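Local coordinates for protein multicopper oxidase (Pseudomonas thermotolerans, PDB 6VOW) that probably oxidises phenolic, lignin-related substrates at a type 1 copper and passes the electrons to a copper cluster that reduces dioxygen, as laccases do, at residues E70-Q75 against P152-E157; G76-V81 against V124-D129; L221-L226 against M266-A271; L243-G248 against A307-N312. One frame throughout, in Å; residues are numbered along the deposited sequence.

Interaction 1. Residues E70-Q75 against P152-E157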
# COMPACT_ATOMS: atom_id res chain seq x y z
N GLU A 70 -13.96 -1.08 -3.01
CA GLU A 70 -13.50 -0.58 -1.70
C GLU A 70 -14.02 -1.48 -0.54
O GLU A 70 -15.13 -1.72 -0.42
CB GLU A 70 -13.73 0.94 -1.44
CG GLU A 70 -12.87 1.38 -0.20
CD GLU A 70 -12.79 2.89 0.09
OE1 GLU A 70 -13.33 3.27 1.14
OE2 GLU A 70 -12.15 3.72 -0.63
N LEU A 71 -13.15 -2.09 0.22
CA LEU A 71 -13.61 -2.76 1.44
C LEU A 71 -13.60 -1.80 2.64
O LEU A 71 -12.57 -1.05 2.88
CB LEU A 71 -12.80 -4.00 1.72
CG LEU A 71 -13.28 -5.34 1.18
CD1 LEU A 71 -13.57 -5.37 -0.24
CD2 LEU A 71 -12.22 -6.38 1.41
N ARG A 72 -14.70 -1.76 3.38
CA ARG A 72 -14.68 -0.92 4.65
C ARG A 72 -14.88 -1.77 5.86
O ARG A 72 -15.71 -2.71 5.81
CB ARG A 72 -15.80 0.07 4.76
CG ARG A 72 -16.06 0.94 3.60
CD ARG A 72 -15.06 2.02 3.51
NE ARG A 72 -15.30 3.11 4.44
CZ ARG A 72 -15.02 4.39 4.18
NH1 ARG A 72 -14.50 4.83 3.03
NH2 ARG A 72 -15.28 5.23 5.12
N CYS A 73 -14.11 -1.45 6.91
CA CYS A 73 -14.35 -1.98 8.22
C CYS A 73 -14.27 -0.84 9.22
O CYS A 73 -14.17 0.36 8.85
CB CYS A 73 -13.33 -3.07 8.57
SG CYS A 73 -13.85 -4.25 9.96
N ARG A 74 -14.39 -1.15 10.51
CA ARG A 74 -14.42 -0.12 11.55
C ARG A 74 -13.49 -0.67 12.51
O ARG A 74 -13.44 -1.91 12.63
CB ARG A 74 -15.85 -0.01 12.13
CG ARG A 74 -16.04 0.60 13.51
CD ARG A 74 -16.53 2.01 13.41
NE ARG A 74 -17.69 2.09 12.52
CZ ARG A 74 -18.11 3.19 11.91
NH1 ARG A 74 -17.45 4.35 12.04
NH2 ARG A 74 -19.18 3.15 11.13
N GLN A 75 -12.68 0.20 13.11
CA GLN A 75 -11.66 -0.21 14.03
C GLN A 75 -12.25 -0.92 15.22
O GLN A 75 -13.16 -0.40 15.82
CB GLN A 75 -10.93 1.04 14.51
CG GLN A 75 -9.79 0.82 15.47
CD GLN A 75 -9.15 2.12 15.81
OE1 GLN A 75 -9.79 3.16 15.74
NE2 GLN A 75 -7.88 2.08 16.16
N PRO A 152 -8.54 -0.83 -2.51
CA PRO A 152 -8.43 -0.12 -1.24
C PRO A 152 -9.24 -0.79 -0.11
O PRO A 152 -10.36 -1.29 -0.39
CB PRO A 152 -9.03 1.29 -1.56
CG PRO A 152 -9.84 1.13 -2.77
CD PRO A 152 -9.64 -0.31 -3.29
N LEU A 153 -8.66 -0.81 1.11
CA LEU A 153 -9.34 -1.17 2.40
C LEU A 153 -9.29 -0.02 3.39
O LEU A 153 -8.20 0.42 3.76
CB LEU A 153 -8.69 -2.36 3.04
CG LEU A 153 -9.12 -2.83 4.41
CD1 LEU A 153 -10.60 -3.05 4.43
CD2 LEU A 153 -8.36 -4.07 4.81
N VAL A 154 -10.44 0.53 3.74
CA VAL A 154 -10.54 1.58 4.79
C VAL A 154 -11.01 0.97 6.09
O VAL A 154 -12.05 0.32 6.11
CB VAL A 154 -11.52 2.70 4.37
CG1 VAL A 154 -11.61 3.77 5.42
CG2 VAL A 154 -11.07 3.37 3.08
N VAL A 155 -10.24 1.15 7.17
CA VAL A 155 -10.66 0.87 8.49
C VAL A 155 -11.03 2.20 9.13
O VAL A 155 -10.16 3.02 9.38
CB VAL A 155 -9.60 0.07 9.26
CG1 VAL A 155 -10.11 -0.27 10.69
CG2 VAL A 155 -9.29 -1.25 8.50
N GLU A 156 -12.35 2.46 9.28
CA GLU A 156 -12.85 3.63 9.89
C GLU A 156 -12.35 3.76 11.35
O GLU A 156 -12.16 2.76 12.09
CB GLU A 156 -14.37 3.67 9.77
CG GLU A 156 -14.82 3.88 8.30
CD GLU A 156 -16.32 3.82 8.05
OE1 GLU A 156 -17.02 3.93 9.07
OE2 GLU A 156 -16.79 3.68 6.87
N GLU A 157 -12.06 4.98 11.78
CA GLU A 157 -11.70 5.22 13.23
C GLU A 157 -12.89 4.78 14.16
O GLU A 157 -14.06 4.84 13.78
CB GLU A 157 -11.40 6.69 13.53
CG GLU A 157 -10.14 7.28 12.87
CD GLU A 157 -10.30 7.42 11.32
OE1 GLU A 157 -11.42 7.78 10.76
OE2 GLU A 157 -9.29 7.17 10.64
O HOH W 1 -17.86 6.26 10.27

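Interaction 2. Residues G76-V81 against V124-D129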
# COMPACT_ATOMS: atom_id res chain seq x y z
N GLY A 76 -11.70 -2.08 15.55
CA GLY A 76 -12.17 -2.92 16.66
C GLY A 76 -13.10 -4.00 16.15
O GLY A 76 -13.33 -4.97 16.81
N ASP A 77 -13.59 -3.86 14.94
CA ASP A 77 -14.52 -4.85 14.42
C ASP A 77 -13.84 -5.94 13.60
O ASP A 77 -12.63 -5.87 13.34
CB ASP A 77 -15.58 -4.17 13.57
CG ASP A 77 -16.38 -3.15 14.32
OD1 ASP A 77 -16.26 -3.06 15.55
OD2 ASP A 77 -17.17 -2.50 13.62
N TRP A 78 -14.62 -6.98 13.26
CA TRP A 78 -14.18 -8.15 12.45
C TRP A 78 -14.48 -7.86 11.06
O TRP A 78 -15.57 -7.36 10.77
CB TRP A 78 -14.87 -9.47 12.79
CG TRP A 78 -14.47 -10.07 14.09
CD1 TRP A 78 -15.07 -9.86 15.26
CD2 TRP A 78 -13.42 -10.99 14.35
NE1 TRP A 78 -14.45 -10.52 16.26
CE2 TRP A 78 -13.45 -11.26 15.73
CE3 TRP A 78 -12.45 -11.61 13.58
CZ2 TRP A 78 -12.54 -12.12 16.34
CZ3 TRP A 78 -11.58 -12.44 14.17
CH2 TRP A 78 -11.61 -12.70 15.53
N LEU A 79 -13.48 -8.15 10.20
CA LEU A 79 -13.63 -8.05 8.78
C LEU A 79 -13.73 -9.47 8.36
O LEU A 79 -12.81 -10.20 8.71
CB LEU A 79 -12.37 -7.39 8.12
CG LEU A 79 -12.45 -7.35 6.61
CD1 LEU A 79 -13.75 -6.77 6.22
CD2 LEU A 79 -11.38 -6.45 6.05
N ARG A 80 -14.77 -9.83 7.60
CA ARG A 80 -14.98 -11.23 7.14
C ARG A 80 -15.20 -11.19 5.67
O ARG A 80 -16.15 -10.54 5.18
CB ARG A 80 -16.19 -11.87 7.84
CG ARG A 80 -16.35 -13.37 7.61
CD ARG A 80 -17.16 -14.06 8.72
NE ARG A 80 -18.54 -13.56 8.78
CZ ARG A 80 -19.37 -13.85 9.77
NH1 ARG A 80 -18.98 -14.58 10.75
NH2 ARG A 80 -20.59 -13.37 9.77
N VAL A 81 -14.29 -11.82 4.95
CA VAL A 81 -14.35 -11.75 3.49
C VAL A 81 -14.28 -13.16 2.98
O VAL A 81 -13.29 -13.85 3.17
CB VAL A 81 -13.21 -10.97 2.87
CG1 VAL A 81 -13.42 -11.01 1.34
CG2 VAL A 81 -13.20 -9.55 3.43
N VAL A 124 -11.02 -13.81 7.85
CA VAL A 124 -11.63 -13.16 9.02
C VAL A 124 -10.56 -12.64 9.94
O VAL A 124 -9.71 -13.43 10.41
CB VAL A 124 -12.43 -14.14 9.98
CG1 VAL A 124 -13.66 -13.43 10.51
CG2 VAL A 124 -12.78 -15.45 9.35
N PHE A 125 -10.61 -11.35 10.25
CA PHE A 125 -9.64 -10.85 11.24
C PHE A 125 -10.20 -9.54 11.77
O PHE A 125 -11.12 -8.94 11.16
CB PHE A 125 -8.27 -10.62 10.61
CG PHE A 125 -8.35 -9.84 9.31
CD1 PHE A 125 -8.57 -10.49 8.09
CD2 PHE A 125 -8.25 -8.43 9.28
CE1 PHE A 125 -8.64 -9.75 6.90
CE2 PHE A 125 -8.30 -7.73 8.07
CZ PHE A 125 -8.48 -8.41 6.89
N LYS A 126 -9.74 -9.18 12.94
CA LYS A 126 -10.12 -7.91 13.53
C LYS A 126 -9.14 -6.89 12.94
O LYS A 126 -7.94 -7.17 12.79
CB LYS A 126 -10.01 -7.94 15.09
CG LYS A 126 -10.85 -8.95 15.83
CD LYS A 126 -10.63 -8.87 17.36
CE LYS A 126 -11.38 -7.71 17.99
NZ LYS A 126 -12.86 -7.83 17.77
N THR A 127 -9.70 -5.72 12.62
CA THR A 127 -8.99 -4.54 12.22
C THR A 127 -8.90 -3.58 13.39
O THR A 127 -9.85 -2.85 13.66
CB THR A 127 -9.76 -3.92 11.05
OG1 THR A 127 -11.10 -3.62 11.46
CG2 THR A 127 -9.84 -4.87 9.87
N GLU A 128 -7.81 -3.65 14.15
CA GLU A 128 -7.55 -2.81 15.27
C GLU A 128 -6.94 -1.45 14.94
O GLU A 128 -6.82 -0.63 15.88
CB GLU A 128 -6.60 -3.50 16.29
CG GLU A 128 -7.10 -4.88 16.79
CD GLU A 128 -8.26 -4.82 17.78
OE1 GLU A 128 -8.76 -3.73 18.13
OE2 GLU A 128 -8.69 -5.88 18.25
N ASP A 129 -6.53 -1.24 13.67
CA ASP A 129 -5.92 0.01 13.22
C ASP A 129 -6.81 0.62 12.22
O ASP A 129 -7.26 -0.03 11.25
CB ASP A 129 -4.59 -0.19 12.57
CG ASP A 129 -3.58 -0.85 13.49
OD1 ASP A 129 -3.60 -0.69 14.72
OD2 ASP A 129 -2.77 -1.61 13.00

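Interaction 3. Residues L221-L226 against M266-A271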
# COMPACT_ATOMS: atom_id res chain seq x y z
N LEU A 221 -8.64 13.18 1.77
CA LEU A 221 -8.35 12.45 0.53
C LEU A 221 -7.53 11.29 0.94
O LEU A 221 -6.43 11.43 1.51
CB LEU A 221 -7.51 13.30 -0.45
CG LEU A 221 -8.07 14.61 -0.94
CD1 LEU A 221 -7.09 15.21 -1.94
CD2 LEU A 221 -9.39 14.32 -1.57
N ARG A 222 -8.09 10.14 0.71
CA ARG A 222 -7.39 8.90 1.06
C ARG A 222 -6.67 8.50 -0.21
O ARG A 222 -7.31 8.24 -1.21
CB ARG A 222 -8.43 7.81 1.43
CG ARG A 222 -9.27 8.18 2.63
CD ARG A 222 -10.35 7.13 2.83
NE ARG A 222 -11.20 7.35 4.03
CZ ARG A 222 -10.86 7.05 5.28
NH1 ARG A 222 -9.70 6.63 5.59
NH2 ARG A 222 -11.72 7.25 6.29
N LEU A 223 -5.33 8.48 -0.17
CA LEU A 223 -4.52 8.28 -1.40
C LEU A 223 -3.85 6.96 -1.26
O LEU A 223 -3.10 6.74 -0.29
CB LEU A 223 -3.48 9.36 -1.48
CG LEU A 223 -4.16 10.64 -2.00
CD1 LEU A 223 -3.49 11.89 -1.46
CD2 LEU A 223 -4.05 10.63 -3.50
N PHE A 224 -4.18 6.08 -2.18
CA PHE A 224 -3.64 4.73 -2.22
C PHE A 224 -2.80 4.55 -3.48
O PHE A 224 -3.27 4.77 -4.60
CB PHE A 224 -4.75 3.68 -2.26
CG PHE A 224 -5.80 3.81 -1.21
CD1 PHE A 224 -6.84 4.69 -1.36
CD2 PHE A 224 -5.77 3.01 -0.09
CE1 PHE A 224 -7.84 4.72 -0.39
CE2 PHE A 224 -6.72 3.11 0.90
CZ PHE A 224 -7.80 3.93 0.71
N ASN A 225 -1.57 4.12 -3.29
CA ASN A 225 -0.76 3.81 -4.46
C ASN A 225 -0.91 2.31 -4.69
O ASN A 225 -0.31 1.48 -3.96
CB ASN A 225 0.70 4.25 -4.25
CG ASN A 225 1.59 3.85 -5.45
OD1 ASN A 225 1.24 2.96 -6.24
ND2 ASN A 225 2.74 4.52 -5.58
N LEU A 226 -1.74 1.96 -5.66
CA LEU A 226 -1.99 0.61 -5.91
C LEU A 226 -1.13 0.11 -7.03
O LEU A 226 -1.36 -0.99 -7.49
CB LEU A 226 -3.47 0.32 -6.16
CG LEU A 226 -4.40 0.87 -5.11
CD1 LEU A 226 -5.79 0.37 -5.43
CD2 LEU A 226 -4.03 0.39 -3.70
N MET A 266 2.06 2.53 -0.60
CA MET A 266 1.91 3.55 0.39
C MET A 266 0.62 4.27 0.27
O MET A 266 0.00 4.37 -0.77
CB MET A 266 3.07 4.55 0.33
CG MET A 266 4.39 3.86 0.70
SD MET A 266 5.77 4.97 0.39
CE MET A 266 5.82 6.03 1.80
N ARG A 267 0.21 4.83 1.38
CA ARG A 267 -1.03 5.57 1.42
C ARG A 267 -0.84 6.78 2.29
O ARG A 267 0.01 6.82 3.15
CB ARG A 267 -2.10 4.68 2.07
CG ARG A 267 -2.40 3.38 1.38
CD ARG A 267 -1.55 2.23 1.87
NE ARG A 267 -1.72 1.85 3.29
CZ ARG A 267 -0.76 1.26 3.99
NH1 ARG A 267 0.44 1.06 3.46
NH2 ARG A 267 -0.96 0.95 5.24
N ILE A 268 -1.71 7.74 2.10
CA ILE A 268 -1.76 8.89 2.96
C ILE A 268 -3.19 9.33 3.08
O ILE A 268 -4.03 9.13 2.19
CB ILE A 268 -0.95 10.12 2.40
CG1 ILE A 268 -1.39 10.61 0.99
CG2 ILE A 268 0.52 9.79 2.36
CD1 ILE A 268 -0.58 11.80 0.54
N ASP A 269 -3.44 10.01 4.18
CA ASP A 269 -4.66 10.83 4.27
C ASP A 269 -4.15 12.23 4.15
O ASP A 269 -3.29 12.65 4.93
CB ASP A 269 -5.28 10.73 5.62
CG ASP A 269 -6.07 9.46 5.82
OD1 ASP A 269 -6.91 9.12 4.97
OD2 ASP A 269 -5.87 8.82 6.88
N LEU A 270 -4.72 12.93 3.19
CA LEU A 270 -4.29 14.20 2.80
C LEU A 270 -5.54 15.03 3.02
O LEU A 270 -6.53 14.83 2.29
CB LEU A 270 -3.81 14.16 1.32
CG LEU A 270 -3.39 15.54 0.80
CD1 LEU A 270 -2.46 16.25 1.75
CD2 LEU A 270 -2.76 15.52 -0.56
N ALA A 271 -5.56 15.84 4.06
CA ALA A 271 -6.71 16.77 4.24
C ALA A 271 -6.49 18.03 3.50
O ALA A 271 -5.44 18.71 3.69
CB ALA A 271 -6.91 17.12 5.66

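Interaction 4. Residues L243-G248 against A307-N312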
# COMPACT_ATOMS: atom_id res chain seq x y z
N LEU A 243 -0.99 16.60 5.79
CA LEU A 243 -0.89 15.21 5.98
C LEU A 243 -1.42 14.90 7.38
O LEU A 243 -1.06 15.57 8.32
CB LEU A 243 0.55 14.83 5.82
CG LEU A 243 1.05 15.01 4.38
CD1 LEU A 243 2.56 14.77 4.34
CD2 LEU A 243 0.36 14.04 3.45
N TYR A 244 -2.29 13.91 7.47
CA TYR A 244 -2.81 13.45 8.77
C TYR A 244 -2.45 12.05 9.13
O TYR A 244 -2.54 11.65 10.33
CB TYR A 244 -4.31 13.53 8.79
CG TYR A 244 -4.85 14.86 9.26
CD1 TYR A 244 -4.55 16.02 8.57
CD2 TYR A 244 -5.57 14.96 10.41
CE1 TYR A 244 -5.04 17.25 8.99
CE2 TYR A 244 -6.06 16.16 10.86
CZ TYR A 244 -5.82 17.29 10.14
OH TYR A 244 -6.32 18.41 10.61
N ALA A 245 -2.11 11.27 8.12
CA ALA A 245 -1.66 9.91 8.34
C ALA A 245 -0.90 9.36 7.17
O ALA A 245 -1.22 9.65 6.02
CB ALA A 245 -2.84 9.00 8.56
N LEU A 246 0.02 8.46 7.50
CA LEU A 246 0.88 7.78 6.49
C LEU A 246 0.88 6.27 6.69
O LEU A 246 1.21 5.75 7.83
CB LEU A 246 2.30 8.28 6.58
CG LEU A 246 2.56 9.74 6.82
CD1 LEU A 246 4.07 9.96 7.13
CD2 LEU A 246 2.06 10.54 5.63
N ASP A 247 0.46 5.59 5.62
CA ASP A 247 0.49 4.14 5.56
C ASP A 247 -0.37 3.60 6.73
O ASP A 247 0.03 2.74 7.48
CB ASP A 247 1.95 3.68 5.60
CG ASP A 247 2.83 4.44 4.56
OD1 ASP A 247 2.46 4.51 3.40
OD2 ASP A 247 3.84 5.06 4.93
N GLY A 248 -1.56 4.17 6.82
CA GLY A 248 -2.60 3.78 7.83
C GLY A 248 -2.32 4.14 9.29
O GLY A 248 -2.92 3.55 10.20
N ALA A 307 -8.90 17.68 14.60
CA ALA A 307 -7.82 17.30 15.51
C ALA A 307 -6.98 16.13 14.91
O ALA A 307 -7.44 15.45 13.98
CB ALA A 307 -8.41 16.85 16.81
N PRO A 308 -5.74 15.90 15.45
CA PRO A 308 -4.93 14.74 15.08
C PRO A 308 -5.74 13.48 15.20
O PRO A 308 -6.45 13.32 16.18
CB PRO A 308 -3.80 14.74 16.11
CG PRO A 308 -3.65 16.20 16.52
CD PRO A 308 -4.93 16.94 16.13
N LEU A 309 -5.68 12.60 14.22
CA LEU A 309 -6.24 11.27 14.38
C LEU A 309 -5.58 10.58 15.58
O LEU A 309 -4.35 10.72 15.80
CB LEU A 309 -6.11 10.47 13.09
CG LEU A 309 -6.89 11.11 11.91
CD1 LEU A 309 -6.38 10.56 10.56
CD2 LEU A 309 -8.38 10.85 12.03
N PRO A 310 -6.38 9.91 16.41
CA PRO A 310 -5.79 9.14 17.51
C PRO A 310 -4.88 8.01 17.03
O PRO A 310 -5.17 7.29 16.06
CB PRO A 310 -6.98 8.54 18.20
CG PRO A 310 -8.19 8.79 17.30
CD PRO A 310 -7.86 9.80 16.32
N ALA A 311 -3.77 7.84 17.72
CA ALA A 311 -2.81 6.80 17.39
C ALA A 311 -3.52 5.46 17.38
O ALA A 311 -4.32 5.14 18.22
CB ALA A 311 -1.66 6.80 18.37
N ASN A 312 -3.26 4.67 16.37
CA ASN A 312 -3.53 3.22 16.45
C ASN A 312 -2.79 2.50 17.61
O ASN A 312 -1.73 2.98 18.02
CB ASN A 312 -3.21 2.68 15.09
CG ASN A 312 -4.25 3.11 14.13
OD1 ASN A 312 -5.40 3.15 14.50
ND2 ASN A 312 -3.87 3.50 12.93

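Interaction 1. Residues E70-Q75 against P152-E157
OE2 of Glu-156 is gripped by two nitrogens of Arg-72, NE at 2.9 Å and NH2 at 2.8 Å from that one oxygen. The guanidinium meets it side-on and nearly in its own plane, but the carboxylate stands 79° to that plane: NE uses the anti lone pair of OE2, whereas NH2 comes from above the carboxylate plane. Bends at chi2 and chi3 carry the arginine alongside Val-154, whose CG1 lies under the centre of one guanidinium face, 3.7 Å from CZ. The remaining corner, NH1, reaches Glu-70 OE1 at 2.7 Å and also pairs with Glu-166, while the other oxygen of Glu-70 is bonded to Ser-168. Glu-156 OE1 serves Arg-74 differently. It sits 3.0 Å from NH1 but well out of the guanidinium plane, a purely electrostatic pairing that a bridging water reinforces. An alanine in place of Arg-72 would probably leave Glu-156 OE2 without its double donor, Glu-70 OE1 without its arginine mate, and Val-154 CG1 without its flat cover. Beneath the network, strands 71-74 and 151-156 run parallel as edge and neighbour of a cupredoxin-type sheet, with backbone bonds such as Cys-73 N to Val-154 O (2.8 Å). Leu-71, Cys-73, Leu-153 and Val-155 occupy the opposite face; there Leu-153 CD1 packs 3.6 Å from Leu-71 CB. Alternating acids and bases thus run across both strands on one face, which would probably favour the charged forms of all four side chains.

Interaction 2. Residues G76-V81 against V124-D129
Trp-78 lays one indole face against the aliphatic stem of Lys-126, whose CG stands over the six-membered ring, 3.5 Å from its centroid and only 11° off the normal. With CG anti to the carbonyl carbon (chi1 -60°), the lysine starts out across the indole; bends at chi3 and chi4 then bring NZ beyond the NE1 rim of the five-membered ring, 4.0 Å from its centroid, an off-centre cation-pi contact. The same NZ donates to Gly-76 O at 3.1 Å, so the ammonium is shared between a carbonyl and the ring system. On the same side of the sheet, Val-124 CG1 touches Trp-78 CE3 at 3.8 Å and lies beside CB and CG of the Arg-80 stem. An alanine in place of Trp-78 would probably leave the Lys-126 stem without its aromatic support and NZ without its cation-pi partner, held by the Gly-76 carbonyl. Strands 78-85 and 120-126 are antiparallel neighbours in one sheet of the N-terminal cupredoxin sandwich, and Leu-79 with Phe-125 form a hydrogen-bonded pair; Leu-79 N meets Phe-125 O at 2.7 Å and almost straight. Those two side chains point the same way, into the sandwich: Leu-79 CB lies above the phenyl face toward its rim, and CD2 reaches CZ of Phe-125 at 3.6 Å. Leu-79 also touches Cys-73 and Leu-153 of the facing sheet. Further along, Thr-127 N bonds to Asp-77 O and Gly-76 N to Thr-127 O (2.8 Å), and the Gly-76 backbone angles would jam a beta carbon against the preceding carbonyl.

Interaction 3. Residues L221-L226 against M266-A271
Leu-223 and Ile-268 lie side by side and point the same way, with Leu-223 CB only 3.5 Å from Ile-268 CG1, a close carbon-carbon approach. Ile-268 holds CG1 between its backbone N and carbonyl carbon (chi1 57°), the crowded position, which places that methylene against its neighbour. Leu-223 CD1 then reaches along the face to Leu-270 CB at 3.6 Å, and Leu-221 CB extends the apolar patch. Strands 218-225 and 267-273 are antiparallel partners in a six-stranded sheet, consistent with the middle cupredoxin-like domain of a three-domain laccase. Their ladder runs from Leu-221 N to Leu-270 O (2.7 Å) through the Leu-223 and Ile-268 pair to Asn-225 N on Met-266 O. The reverse face carries Phe-224 among charged residues and meets strand 131-136. On it Phe-224 CD2 touches the Arg-267 stem at CG, 3.7 Å away, while the Arg-267 head goes on to Asn-132 O and Asp-413. Arg-222 and Asp-269 extend alongside each other, but NH1 stays 3.8 Å from OD1 and no N-H points at it: a long, purely electrostatic pairing. Stronger partners hold both ends, Glu-166 for Arg-222, Asn-132 and Arg-220 for Asp-269.

Interaction 4. Residues L243-G248 against A307-N312
Tyr-244 turns the edge of its ring to the backbone of Ala-307, with CE2 3.5 Å from Ala-307 O and the oxygen lying in the ring plane. Leu-309 reaches inward beside it: chi2 near 162° sets the methyl CD1, which lies 4.0 Å from Tyr-244 CB and 4.4 Å from Ala-245 CB. At the far end Asn-312 ND2 comes within 2.9 Å of Gly-248 O, but the angle is too poor for a hydrogen bond; the amide instead donates to Ala-130 O. No hydrogen bond joins the two segments, so they meet through apolar contact and the approach of the ring edge to the Ala-307 carbonyl. What positions the pieces lies one shell out. The Tyr-244 hydroxyl bonds to Pro-306 O, just before segment 307-312 in the same loop, and its ring meets Phe-163 edge-to-face. Asp-247, beside Gly-248, is held by Thr-412 and by the backbone N of Arg-267. Segment 307-312 has no regular structure and belongs to the long connection from strand 288-296 to strand 323-329. It passes over strand 240-246 and its neighbour 249-255, where Leu-309 and Asn-312 touch Pro-250, and so lies along the edge of the six-stranded sheet formed by strand 249-255.

Interactions 1 and 2 lie in the first cupredoxin sandwich, their centres 9 Å apart; Gln-75 NE2 probably bonds to Glu-128 O at 2.9 Å, tying the end of one strand pair to the other. Interaction 3 backs onto interaction 1 where Val-154 CG1 meets Arg-222 CZ at 3.4 Å and Pro-152 packs on Phe-224, joining two sheets. Interactions 3 and 4 share a sheet, with Asp-269 N probably bonded to Ala-245 O at 2.9 Å. Asn-312 of interaction 4 returns to Gln-75 and Asp-129. Nearest the copper centre is Arg-267, its side chain about 7 Å from the bound Cu-O-Cu linkage, against about 11 Å for Leu-153.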